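Local coordinates for gram-negative insecticidal protein (Chromobacterium piscinae, PDB 6FBM) that probably acts as an insecticidal toxin, combining a membrane-attack-complex/perforin (MACPF) module related to those of pore-forming proteins with a beta-tripod region, at residues M21-N26 with Y170-A175; S89-V94 with F275-L280; T120-R125 with Y183-K188; P346-G351 with A371-D376; Y352-Q357 with P435-V440. All blocks are in the same frame, centred on the assembly; numbering follows the deposited sequence.

Interaction 1: residues M21-N26 with Y170-A175; sequences MGYDVN and YYISEA
G22 and Y171 form an antiparallel non-hydrogen-bonded pair, where the short strands 21-23 and 170-172 meet at a splayed angle of 126°. G22 CA and Y171 CA are 4.1 Å apart. A backbone bond lies to each side of this pair. I172 N donates to M21 O at 2.8 Å, and Y23 N donates to Y170 O at 2.9 Å. M21 O also receives a CA-H...O contact from Y171 CA.

Two side-chain contacts add to the backbone bonds. The CG of Y23 is anti to the backbone N (chi1 -161°). Y23 CD1 touches I172 CD1 at 3.5 Å. The two side chains cross obliquely. Further along, V25 CG1 rests on the base of the Y170 side chain, 3.8 Å from Y170 CB. V25 is the middle residue of an Asx turn, in which D24 OD1 accepts from N26 N, from above the carboxylate plane.

The hydroxyl of Y23 bonds to L28 O and S31 N, so the far end of this ring is fixed by the chain that follows. Its ring meets F275 edge-to-face. Strand 21-23 lies between strands 35-39 and 170-177 in the large antiparallel sheet. Strand 280-282 borders Y170 and Y171. F300 meets the Y170 ring edge-to-face, and helix 300-304 packs M304 on V25.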
# COMPACT_ATOMS: atom_id res chain seq x y z
N MET A 21 -1.67 26.16 -21.91
CA MET A 21 -2.96 26.48 -21.33
C MET A 21 -3.04 27.98 -21.28
O MET A 21 -2.02 28.65 -21.03
CB MET A 21 -3.07 26.02 -19.88
CG MET A 21 -3.31 24.56 -19.60
SD MET A 21 -4.70 23.81 -20.49
CE MET A 21 -3.73 23.00 -21.74
N GLY A 22 -4.26 28.50 -21.45
CA GLY A 22 -4.54 29.88 -21.08
C GLY A 22 -4.22 30.16 -19.62
O GLY A 22 -4.31 29.27 -18.77
N TYR A 23 -3.84 31.40 -19.33
CA TYR A 23 -3.50 31.80 -17.97
C TYR A 23 -4.21 33.06 -17.58
O TYR A 23 -4.28 34.00 -18.38
CB TYR A 23 -2.02 32.01 -17.82
CG TYR A 23 -1.56 31.97 -16.41
CD1 TYR A 23 -1.26 30.77 -15.81
CD2 TYR A 23 -1.44 33.12 -15.65
CE1 TYR A 23 -0.83 30.71 -14.51
CE2 TYR A 23 -1.00 33.07 -14.33
CZ TYR A 23 -0.70 31.86 -13.77
OH TYR A 23 -0.26 31.75 -12.46
N ASP A 24 -4.72 33.08 -16.36
CA ASP A 24 -5.29 34.27 -15.80
C ASP A 24 -4.15 35.15 -15.29
O ASP A 24 -3.65 34.99 -14.19
CB ASP A 24 -6.26 33.94 -14.67
CG ASP A 24 -6.90 35.17 -14.07
OD1 ASP A 24 -6.58 36.31 -14.50
OD2 ASP A 24 -7.73 34.99 -13.15
N VAL A 25 -3.77 36.12 -16.11
CA VAL A 25 -2.67 37.02 -15.78
C VAL A 25 -2.97 37.93 -14.59
O VAL A 25 -2.06 38.54 -14.04
CB VAL A 25 -2.23 37.87 -16.98
CG1 VAL A 25 -1.75 36.97 -18.11
CG2 VAL A 25 -3.34 38.81 -17.46
N ASN A 26 -4.24 37.99 -14.21
CA ASN A 26 -4.68 38.70 -13.00
C ASN A 26 -4.87 37.78 -11.81
O ASN A 26 -5.36 38.24 -10.79
CB ASN A 26 -5.97 39.49 -13.29
CG ASN A 26 -5.74 40.61 -14.30
OD1 ASN A 26 -4.73 41.28 -14.24
ND2 ASN A 26 -6.65 40.77 -15.25
N TYR A 170 -3.27 35.41 -22.50
CA TYR A 170 -1.93 34.85 -22.59
C TYR A 170 -2.00 33.37 -22.29
O TYR A 170 -2.91 32.93 -21.61
CB TYR A 170 -1.02 35.53 -21.58
CG TYR A 170 -0.52 36.87 -22.02
CD1 TYR A 170 -1.32 38.00 -21.95
CD2 TYR A 170 0.76 37.00 -22.52
CE1 TYR A 170 -0.85 39.23 -22.37
CE2 TYR A 170 1.24 38.23 -22.94
CZ TYR A 170 0.45 39.34 -22.86
OH TYR A 170 0.96 40.53 -23.28
N TYR A 171 -1.02 32.63 -22.79
CA TYR A 171 -0.91 31.22 -22.52
C TYR A 171 0.48 30.87 -22.00
O TYR A 171 1.43 31.64 -22.16
CB TYR A 171 -1.24 30.41 -23.78
CG TYR A 171 -0.25 30.58 -24.91
CD1 TYR A 171 0.87 29.77 -25.01
CD2 TYR A 171 -0.42 31.58 -25.87
CE1 TYR A 171 1.80 29.93 -26.04
CE2 TYR A 171 0.50 31.76 -26.88
CZ TYR A 171 1.59 30.93 -26.98
OH TYR A 171 2.51 31.10 -27.98
N ILE A 172 0.59 29.70 -21.40
CA ILE A 172 1.84 29.23 -20.84
C ILE A 172 2.70 28.67 -21.96
O ILE A 172 2.40 27.63 -22.52
CB ILE A 172 1.62 28.11 -19.79
CG1 ILE A 172 0.76 28.60 -18.61
CG2 ILE A 172 2.96 27.57 -19.30
CD1 ILE A 172 1.39 29.68 -17.75
N SER A 173 3.77 29.37 -22.26
CA SER A 173 4.72 28.95 -23.30
C SER A 173 5.96 28.31 -22.74
O SER A 173 6.59 27.49 -23.40
CB SER A 173 5.11 30.15 -24.15
OG SER A 173 5.87 29.73 -25.24
N GLU A 174 6.34 28.71 -21.53
CA GLU A 174 7.51 28.17 -20.86
C GLU A 174 7.23 28.21 -19.36
O GLU A 174 6.70 29.19 -18.84
CB GLU A 174 8.72 29.01 -21.22
CG GLU A 174 10.05 28.37 -20.90
CD GLU A 174 11.19 29.31 -21.32
OE1 GLU A 174 11.36 30.35 -20.66
OE2 GLU A 174 11.90 29.03 -22.32
N ALA A 175 7.60 27.16 -18.64
CA ALA A 175 7.40 27.15 -17.19
C ALA A 175 8.45 26.33 -16.47
O ALA A 175 8.92 25.30 -16.97
CB ALA A 175 6.02 26.59 -16.87

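Interaction 2: residues S89-V94 with F275-L280; sequences SQHVGV and FSTESL
In V92, chi1 of -56° puts CG1 anti to the carbonyl carbon, where V92 CG1 meets F275 CB at 3.9 Å. In L280, chi2 of 166° swings CD1 out to touch V92 CG2 and V94 CG2, each at 3.9 Å. The V92 and L280 side chains lie side by side and point the same way. L280 CG also lies over one face of the F275 ring, toward its rim.

One hydrogen bond joins the backbones: L280 N donates to V92 O at 3.0 Å. G93 follows with a positive phi of 99°. Having no side chain, it comes close to the turn, with G93 CA 3.0 Å from T277 O. At the outer end, T277 CG2 sits at the edge of the H91 imidazole, 3.5 Å from H91 CB.

The 275-280 segment is braced from within. S276 N donates to S279 OG at 2.7 Å, and S276 OG accepts from E278 N. The S276 hydroxyl is also bonded to E174. This is a type I beta turn from S276 to S279 with an ST turn built into it. It links strands 271-274 and 280-282, which both pair with strand 170-177 of the MACPF sheet.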
# COMPACT_ATOMS: atom_id res chain seq x y z
N SER A 89 5.36 41.72 -11.20
CA SER A 89 4.97 41.49 -12.60
C SER A 89 6.10 41.52 -13.63
O SER A 89 5.85 41.27 -14.81
CB SER A 89 3.94 42.53 -13.02
OG SER A 89 2.95 42.67 -12.04
N GLN A 90 7.32 41.82 -13.19
CA GLN A 90 8.44 41.96 -14.12
C GLN A 90 8.86 40.60 -14.66
O GLN A 90 8.84 39.60 -13.95
CB GLN A 90 9.71 42.58 -13.48
CG GLN A 90 9.57 43.82 -12.59
CD GLN A 90 9.24 45.09 -13.33
OE1 GLN A 90 8.57 45.06 -14.37
NE2 GLN A 90 9.68 46.22 -12.77
N HIS A 91 9.28 40.62 -15.91
CA HIS A 91 10.04 39.53 -16.49
C HIS A 91 9.26 38.21 -16.50
O HIS A 91 9.79 37.17 -16.12
CB HIS A 91 11.41 39.38 -15.78
CG HIS A 91 12.28 40.61 -15.86
ND1 HIS A 91 12.90 41.02 -17.03
CD2 HIS A 91 12.62 41.51 -14.91
CE1 HIS A 91 13.58 42.13 -16.78
NE2 HIS A 91 13.43 42.45 -15.51
N VAL A 92 7.99 38.29 -16.89
CA VAL A 92 7.19 37.08 -17.10
C VAL A 92 6.62 36.97 -18.51
O VAL A 92 5.86 36.05 -18.79
CB VAL A 92 6.06 36.97 -16.08
CG1 VAL A 92 6.64 37.02 -14.68
CG2 VAL A 92 5.02 38.07 -16.28
N GLY A 93 7.01 37.89 -19.39
CA GLY A 93 6.58 37.86 -20.79
C GLY A 93 5.42 38.76 -21.16
O GLY A 93 5.07 38.82 -22.34
N VAL A 94 4.81 39.43 -20.19
CA VAL A 94 3.71 40.31 -20.52
C VAL A 94 4.28 41.68 -20.85
O VAL A 94 4.74 42.40 -19.98
CB VAL A 94 2.68 40.40 -19.40
CG1 VAL A 94 1.58 41.38 -19.77
CG2 VAL A 94 2.09 39.03 -19.16
N PHE A 275 7.88 31.43 -13.49
CA PHE A 275 7.87 31.99 -14.82
C PHE A 275 9.21 32.63 -15.07
O PHE A 275 9.85 33.15 -14.13
CB PHE A 275 6.83 33.09 -14.89
CG PHE A 275 5.42 32.62 -14.89
CD1 PHE A 275 5.05 31.35 -15.30
CD2 PHE A 275 4.41 33.52 -14.56
CE1 PHE A 275 3.73 30.98 -15.35
CE2 PHE A 275 3.09 33.15 -14.60
CZ PHE A 275 2.75 31.88 -15.00
N SER A 276 9.61 32.60 -16.34
CA SER A 276 10.77 33.29 -16.84
C SER A 276 10.27 34.41 -17.75
O SER A 276 9.06 34.56 -17.94
CB SER A 276 11.59 32.33 -17.68
OG SER A 276 11.00 32.15 -18.98
N THR A 277 11.19 35.15 -18.38
CA THR A 277 10.79 36.25 -19.25
C THR A 277 9.97 35.78 -20.45
O THR A 277 9.29 36.59 -21.04
CB THR A 277 11.98 37.08 -19.79
OG1 THR A 277 12.90 36.23 -20.45
CG2 THR A 277 12.70 37.79 -18.68
N GLU A 278 10.05 34.51 -20.82
CA GLU A 278 9.31 33.97 -21.98
C GLU A 278 8.05 33.17 -21.64
O GLU A 278 7.44 32.59 -22.53
CB GLU A 278 10.25 33.10 -22.85
CG GLU A 278 11.45 33.83 -23.46
CD GLU A 278 11.09 35.04 -24.31
OE1 GLU A 278 10.08 35.01 -25.04
OE2 GLU A 278 11.80 36.05 -24.23
N SER A 279 7.66 33.13 -20.36
CA SER A 279 6.64 32.19 -19.91
C SER A 279 5.27 32.46 -20.48
O SER A 279 4.67 31.58 -21.06
CB SER A 279 6.57 32.15 -18.39
OG SER A 279 7.72 31.51 -17.90
N LEU A 280 4.80 33.69 -20.34
CA LEU A 280 3.48 34.07 -20.82
C LEU A 280 3.60 34.67 -22.21
O LEU A 280 4.37 35.60 -22.41
CB LEU A 280 2.85 35.06 -19.85
CG LEU A 280 2.56 34.45 -18.49
CD1 LEU A 280 2.28 35.54 -17.48
CD2 LEU A 280 1.38 33.50 -18.56

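Interaction 3: residues T120-R125 with Y183-K188; sequences TYSSTR and YSAASK
T120 pairs with S187, S122 with A185 and T124 with Y183, each through two backbone hydrogen bonds. The N-H and C=O groups of these six residues are therefore satisfied across the contact. The bonds are short and straight at the T120 end: T120 N to S187 O is 2.7 Å at 173°. At the other end, T124 N reaches Y183 O from above the carbonyl plane, at 2.9 Å.

Y183 O has a second donor, a water at 2.7 Å. That water also bonds to S122 OG at 2.8 Å and to T124 OG1 at 2.9 Å. T124 OG1 has a further partner in Q75. On the other face, S123 OG accepts from R125 NH1 at 3.1 Å, in the guanidinium plane, and R125 also forms a salt bridge with D76. S184 OG is bonded to D108 O. Y183 OH pairs with S205.

The outer edges are paired too, Y121 with S78 and A186 with T233. Helices 198-209 and 220-230 cover the face of T120, T124, Y183 and S187. Y121 and S184, on the opposite face, reach F109 and D108. A twisted antiparallel sheet flanked by helices in this way is characteristic of the MACPF fold.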
# COMPACT_ATOMS: atom_id res chain seq x y z
N THR A 120 5.63 47.64 4.84
CA THR A 120 6.53 47.15 3.81
C THR A 120 6.04 45.76 3.38
O THR A 120 5.80 44.88 4.23
CB THR A 120 7.97 47.11 4.29
OG1 THR A 120 8.38 48.43 4.68
CG2 THR A 120 8.89 46.60 3.17
N TYR A 121 5.91 45.60 2.07
CA TYR A 121 5.41 44.40 1.47
C TYR A 121 6.60 43.65 0.91
O TYR A 121 7.36 44.20 0.09
CB TYR A 121 4.42 44.77 0.35
CG TYR A 121 3.30 45.66 0.84
CD1 TYR A 121 2.23 45.13 1.53
CD2 TYR A 121 3.34 47.04 0.64
CE1 TYR A 121 1.21 45.94 2.00
CE2 TYR A 121 2.33 47.86 1.11
CZ TYR A 121 1.27 47.30 1.79
OH TYR A 121 0.25 48.11 2.28
N SER A 122 6.81 42.41 1.36
CA SER A 122 7.89 41.59 0.82
C SER A 122 7.34 40.24 0.40
O SER A 122 6.53 39.62 1.10
CB SER A 122 9.00 41.40 1.85
OG SER A 122 8.52 40.82 3.06
N SER A 123 7.80 39.77 -0.76
CA SER A 123 7.63 38.39 -1.18
C SER A 123 9.01 37.80 -1.32
O SER A 123 9.79 38.23 -2.17
CB SER A 123 6.88 38.32 -2.50
OG SER A 123 6.98 37.02 -3.09
N THR A 124 9.34 36.83 -0.47
CA THR A 124 10.60 36.14 -0.56
C THR A 124 10.29 34.74 -1.06
O THR A 124 9.68 33.95 -0.33
CB THR A 124 11.27 36.14 0.81
OG1 THR A 124 11.63 37.48 1.15
CG2 THR A 124 12.52 35.29 0.79
N ARG A 125 10.71 34.45 -2.30
CA ARG A 125 10.35 33.21 -3.00
C ARG A 125 11.57 32.37 -3.27
O ARG A 125 12.59 32.84 -3.78
CB ARG A 125 9.64 33.49 -4.32
CG ARG A 125 8.49 34.48 -4.22
CD ARG A 125 7.56 34.46 -5.44
NE ARG A 125 8.22 34.97 -6.64
CZ ARG A 125 8.45 36.27 -6.87
NH1 ARG A 125 8.06 37.24 -6.01
NH2 ARG A 125 9.10 36.60 -7.99
N TYR A 183 7.41 33.24 1.03
CA TYR A 183 7.42 33.74 2.39
C TYR A 183 7.09 35.19 2.25
O TYR A 183 7.94 36.00 1.88
CB TYR A 183 8.81 33.52 2.96
CG TYR A 183 9.02 33.89 4.42
CD1 TYR A 183 8.49 33.12 5.43
CD2 TYR A 183 9.84 34.94 4.76
CE1 TYR A 183 8.72 33.44 6.75
CE2 TYR A 183 10.09 35.25 6.08
CZ TYR A 183 9.53 34.50 7.07
OH TYR A 183 9.79 34.82 8.37
N SER A 184 5.83 35.52 2.49
CA SER A 184 5.35 36.90 2.26
C SER A 184 5.11 37.63 3.57
O SER A 184 4.51 37.08 4.50
CB SER A 184 4.10 36.89 1.38
OG SER A 184 3.00 36.36 2.07
N ALA A 185 5.57 38.89 3.63
CA ALA A 185 5.52 39.63 4.89
C ALA A 185 4.98 41.03 4.68
O ALA A 185 5.44 41.77 3.77
CB ALA A 185 6.88 39.68 5.58
N ALA A 186 4.00 41.38 5.50
CA ALA A 186 3.57 42.76 5.68
C ALA A 186 4.25 43.26 6.95
O ALA A 186 3.85 42.89 8.05
CB ALA A 186 2.07 42.83 5.82
N SER A 187 5.29 44.08 6.79
CA SER A 187 6.12 44.49 7.91
C SER A 187 5.82 45.94 8.28
O SER A 187 5.70 46.81 7.40
CB SER A 187 7.59 44.33 7.57
OG SER A 187 7.96 42.98 7.42
N LYS A 188 5.70 46.19 9.58
CA LYS A 188 5.62 47.51 10.14
C LYS A 188 7.06 47.91 10.48
O LYS A 188 7.51 47.70 11.62
CB LYS A 188 4.73 47.46 11.39
CG LYS A 188 3.25 47.64 11.02
CD LYS A 188 2.16 46.96 11.84
CE LYS A 188 2.50 46.73 13.30
NZ LYS A 188 1.23 46.56 14.09
O HOH W 1 9.28 38.14 2.77

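Interaction 4: residues P346-G351 with A371-D376; sequences PSTSNG and APIFKD
K375 and I373 of strand 373-376 reach N350 and P346 in the loop 346-351. The strand belongs to a four-stranded mixed sheet in the C-terminal part of the chain, probably the beta-tripod region. End to end, the two segments run in nearly the same direction, 7° apart.

The K375 side chain leaves the strand with CG anti to the backbone N (chi1 173°) and stays extended beyond it. CB passes G351 O. CG lies closer to that oxygen, with K375 CG 3.5 Å from G351 O. The next methylene moves on to the preceding carbonyl, K375 CD being 3.4 Å from N350 O. CE lies against the same oxygen. At the tip, K375 NZ donates to N350 O at 2.7 Å. The donor is tilted 34° from the carbonyl plane. The lysine thus bonds a backbone carbonyl of a loop turn in which both N350 and G351 have positive phi.

I373 fills the other end of the contact. Its CG2 meets P346 CG at 3.4 Å, and the proline ring and the isoleucine side chain pass one another, pointing opposite ways. T348 CG2 touches the same methyl, I373 CG2, at 3.8 Å. The longer branch goes another way and brings I373 CD1 to 3.4 Å from S347 O. The T348 hydroxyl bonds to D436, so the loop is also tied to a second segment.

Beside K375, one water links the backbones: it donates to G351 O at 2.7 Å and accepts from D376 N at 2.7 Å.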
# COMPACT_ATOMS: atom_id res chain seq x y z
N PRO A 346 -1.00 69.40 27.16
CA PRO A 346 -2.27 68.72 27.01
C PRO A 346 -2.26 67.44 27.82
O PRO A 346 -1.23 66.78 27.91
CB PRO A 346 -2.33 68.40 25.52
CG PRO A 346 -0.90 68.21 25.13
CD PRO A 346 -0.08 69.08 26.05
N SER A 347 -3.39 67.12 28.43
CA SER A 347 -3.51 65.87 29.17
C SER A 347 -3.70 64.78 28.19
O SER A 347 -4.47 64.93 27.24
CB SER A 347 -4.65 65.91 30.19
OG SER A 347 -4.31 66.74 31.29
N THR A 348 -3.01 63.67 28.43
CA THR A 348 -3.01 62.53 27.53
C THR A 348 -3.51 61.27 28.21
O THR A 348 -3.29 61.07 29.41
CB THR A 348 -1.58 62.25 26.98
OG1 THR A 348 -0.63 62.14 28.05
CG2 THR A 348 -1.14 63.37 26.05
N SER A 349 -4.17 60.41 27.43
CA SER A 349 -4.66 59.11 27.90
C SER A 349 -5.06 58.26 26.68
O SER A 349 -5.10 58.77 25.56
CB SER A 349 -5.88 59.30 28.80
OG SER A 349 -6.92 59.95 28.05
N ASN A 350 -5.37 56.98 26.92
CA ASN A 350 -5.88 56.06 25.89
C ASN A 350 -4.99 56.00 24.66
O ASN A 350 -5.49 55.96 23.53
CB ASN A 350 -7.30 56.45 25.44
CG ASN A 350 -8.30 56.53 26.58
OD1 ASN A 350 -8.12 55.89 27.64
ND2 ASN A 350 -9.38 57.30 26.36
N GLY A 351 -3.67 56.02 24.87
CA GLY A 351 -2.74 55.97 23.76
C GLY A 351 -2.61 57.24 22.91
O GLY A 351 -1.93 57.22 21.86
N ALA A 371 -3.13 72.55 22.39
CA ALA A 371 -2.12 71.78 21.69
C ALA A 371 -2.73 70.43 21.39
O ALA A 371 -3.15 69.74 22.29
CB ALA A 371 -0.88 71.61 22.54
N PRO A 372 -2.75 70.03 20.11
CA PRO A 372 -3.34 68.75 19.80
C PRO A 372 -2.51 67.56 20.33
O PRO A 372 -1.29 67.67 20.58
CB PRO A 372 -3.40 68.76 18.28
CG PRO A 372 -2.29 69.63 17.85
CD PRO A 372 -2.09 70.65 18.93
N ILE A 373 -3.20 66.45 20.54
CA ILE A 373 -2.60 65.17 20.86
C ILE A 373 -3.00 64.16 19.80
O ILE A 373 -4.03 64.30 19.16
CB ILE A 373 -2.93 64.69 22.29
CG1 ILE A 373 -4.44 64.58 22.53
CG2 ILE A 373 -2.30 65.65 23.29
CD1 ILE A 373 -4.82 64.14 23.93
N PHE A 374 -2.13 63.19 19.56
CA PHE A 374 -2.26 62.27 18.44
C PHE A 374 -2.10 60.85 18.91
O PHE A 374 -1.34 60.57 19.84
CB PHE A 374 -1.22 62.58 17.38
CG PHE A 374 -1.33 63.96 16.81
CD1 PHE A 374 -2.15 64.21 15.74
CD2 PHE A 374 -0.60 64.99 17.33
CE1 PHE A 374 -2.25 65.48 15.19
CE2 PHE A 374 -0.69 66.27 16.79
CZ PHE A 374 -1.50 66.52 15.70
N LYS A 375 -2.84 59.95 18.29
CA LYS A 375 -2.81 58.54 18.62
C LYS A 375 -2.43 57.73 17.38
O LYS A 375 -2.95 57.95 16.30
CB LYS A 375 -4.17 58.10 19.15
CG LYS A 375 -4.26 56.60 19.35
CD LYS A 375 -5.50 56.21 20.16
CE LYS A 375 -5.62 54.70 20.29
NZ LYS A 375 -6.39 54.35 21.51
N ASP A 376 -1.52 56.78 17.58
CA ASP A 376 -1.11 55.85 16.55
C ASP A 376 -2.18 54.76 16.43
O ASP A 376 -2.05 53.69 17.01
CB ASP A 376 0.27 55.29 16.91
CG ASP A 376 0.96 54.60 15.73
OD1 ASP A 376 0.29 54.30 14.71
OD2 ASP A 376 2.19 54.38 15.82
O HOH W 2 -0.52 56.04 19.92

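Interaction 5: residues Y352-Q357 with P435-V440; sequences YKMVGQ and PDYVCV
M354 O is held by two successive residues of the other segment. V438 N donates to M354 O at 2.9 Å, nearly along the C=O axis (177°). Y437 CA adds a CA-H...O contact at 3.3 Å to the same oxygen, M354 O, which also lies over one face of the Y437 ring. The neighbouring bond runs the other way, with M354 N donating to D436 O at 2.8 Å.

The side chains pack around this bridge. Y437 has CG anti to its backbone N (chi1 -169°). Y437 CD2 lies 3.9 Å from M354 CG, the two side chains at an oblique angle. The phenol end bonds to G419 O, and W389 meets the ring edge-to-face. K353 crosses V438 at about a right angle, with K353 CB 3.3 Å from V438 CG2. Its chain then bends at chi2 and carries CD past D436 O. K353 NZ stops 4.0 Å from D436 OD1, beyond a salt bridge, so any attraction is probably weak. D436 OD2 is bonded to T348.

A water joins the carbonyls further on, donating to V355 O at 2.8 Å and to V438 O at 2.7 Å. M354 and Y437 form a single beta bridge. It joins strand 352-354, at the margin of the mixed sheet, to the approach of strand 439-441 in a separate antiparallel sheet. A bridge of this kind, between the edge of one sheet and the lead-in to another, is consistent with a compact all-beta fold such as the probable beta-tripod region.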
# COMPACT_ATOMS: atom_id res chain seq x y z
N TYR A 352 -3.22 58.35 23.34
CA TYR A 352 -3.00 59.64 22.70
C TYR A 352 -1.72 60.23 23.26
O TYR A 352 -1.40 60.04 24.43
CB TYR A 352 -4.14 60.59 22.95
CG TYR A 352 -5.34 60.36 22.06
CD1 TYR A 352 -6.35 59.46 22.44
CD2 TYR A 352 -5.48 61.06 20.88
CE1 TYR A 352 -7.45 59.26 21.65
CE2 TYR A 352 -6.58 60.87 20.08
CZ TYR A 352 -7.57 59.96 20.46
OH TYR A 352 -8.66 59.78 19.64
N LYS A 353 -0.99 60.95 22.42
CA LYS A 353 0.36 61.40 22.77
C LYS A 353 0.56 62.90 22.53
O LYS A 353 0.01 63.47 21.59
CB LYS A 353 1.39 60.61 21.98
CG LYS A 353 1.25 59.09 22.07
CD LYS A 353 1.53 58.54 23.47
CE LYS A 353 1.19 57.05 23.56
NZ LYS A 353 1.88 56.44 24.73
N MET A 354 1.36 63.51 23.40
CA MET A 354 1.76 64.90 23.30
C MET A 354 2.85 65.06 22.29
O MET A 354 3.76 64.21 22.23
CB MET A 354 2.28 65.39 24.66
CG MET A 354 2.81 66.82 24.70
SD MET A 354 3.32 67.16 26.37
CE MET A 354 4.14 68.74 26.11
N VAL A 355 2.76 66.13 21.49
CA VAL A 355 3.83 66.49 20.55
C VAL A 355 4.50 67.84 20.82
O VAL A 355 5.55 68.15 20.23
CB VAL A 355 3.33 66.45 19.11
CG1 VAL A 355 2.95 65.03 18.76
CG2 VAL A 355 2.17 67.40 18.89
N GLY A 356 3.92 68.65 21.73
CA GLY A 356 4.43 69.98 22.02
C GLY A 356 3.64 70.68 23.09
O GLY A 356 2.55 70.23 23.44
N GLN A 357 4.22 71.75 23.63
CA GLN A 357 3.53 72.65 24.57
C GLN A 357 2.78 73.71 23.83
O GLN A 357 3.19 74.12 22.74
CB GLN A 357 4.51 73.35 25.52
CG GLN A 357 4.62 72.64 26.83
CD GLN A 357 5.66 73.21 27.72
OE1 GLN A 357 6.43 74.08 27.34
NE2 GLN A 357 5.71 72.70 28.94
N PRO A 435 6.17 61.42 29.99
CA PRO A 435 6.16 60.05 29.49
C PRO A 435 5.40 59.87 28.18
O PRO A 435 5.74 58.99 27.41
CB PRO A 435 5.47 59.23 30.62
CG PRO A 435 5.49 60.12 31.82
CD PRO A 435 5.49 61.53 31.30
N ASP A 436 4.42 60.72 27.91
CA ASP A 436 3.57 60.58 26.74
C ASP A 436 3.93 61.56 25.63
O ASP A 436 3.17 61.73 24.68
CB ASP A 436 2.09 60.72 27.13
CG ASP A 436 1.60 59.63 28.11
OD1 ASP A 436 2.22 58.52 28.16
OD2 ASP A 436 0.57 59.89 28.77
N TYR A 437 5.11 62.18 25.70
CA TYR A 437 5.64 62.94 24.57
C TYR A 437 6.19 61.99 23.52
O TYR A 437 6.92 61.03 23.85
CB TYR A 437 6.75 63.91 25.00
CG TYR A 437 7.16 64.91 23.93
CD1 TYR A 437 8.07 64.56 22.96
CD2 TYR A 437 6.63 66.20 23.92
CE1 TYR A 437 8.45 65.47 21.97
CE2 TYR A 437 7.02 67.12 22.95
CZ TYR A 437 7.93 66.76 21.99
OH TYR A 437 8.31 67.66 21.03
N VAL A 438 5.87 62.28 22.26
CA VAL A 438 6.38 61.51 21.15
C VAL A 438 6.84 62.41 20.04
O VAL A 438 6.39 63.56 19.91
CB VAL A 438 5.33 60.52 20.59
CG1 VAL A 438 4.97 59.50 21.66
CG2 VAL A 438 4.08 61.24 20.09
N CYS A 439 7.73 61.85 19.23
CA CYS A 439 8.07 62.39 17.94
C CYS A 439 7.27 61.65 16.89
O CYS A 439 6.74 60.58 17.16
CB CYS A 439 9.56 62.22 17.69
SG CYS A 439 10.53 63.06 18.91
N VAL A 440 7.22 62.23 15.71
CA VAL A 440 6.39 61.76 14.63
C VAL A 440 7.31 61.37 13.50
O VAL A 440 8.31 62.05 13.29
CB VAL A 440 5.42 62.87 14.18
CG1 VAL A 440 4.49 62.37 13.05
CG2 VAL A 440 4.57 63.31 15.38
O HOH W 3 6.71 66.00 18.78

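The five contacts fall into two groups. Interactions 1, 2 and 3 lie in the MACPF part. Interactions 1 and 2 touch, with centres 10 Å apart, through strand 170-177 and the turn between two strands that pair with it. Interaction 3 is on the same large sheet, about 25 Å from interaction 1 between centres, and is nested within the loop that interaction 2 closes. Interactions 4 and 5 come later in the chain. Their centres are 7 Å apart, and they share neighbouring strands 352-354 and 373-376. Interactions 1 and 4 lie on opposite sides of the chain's centre, with centres about 53 Å apart. The two parts follow each other along the chain, consistent with a MACPF module followed by a beta-tripod region.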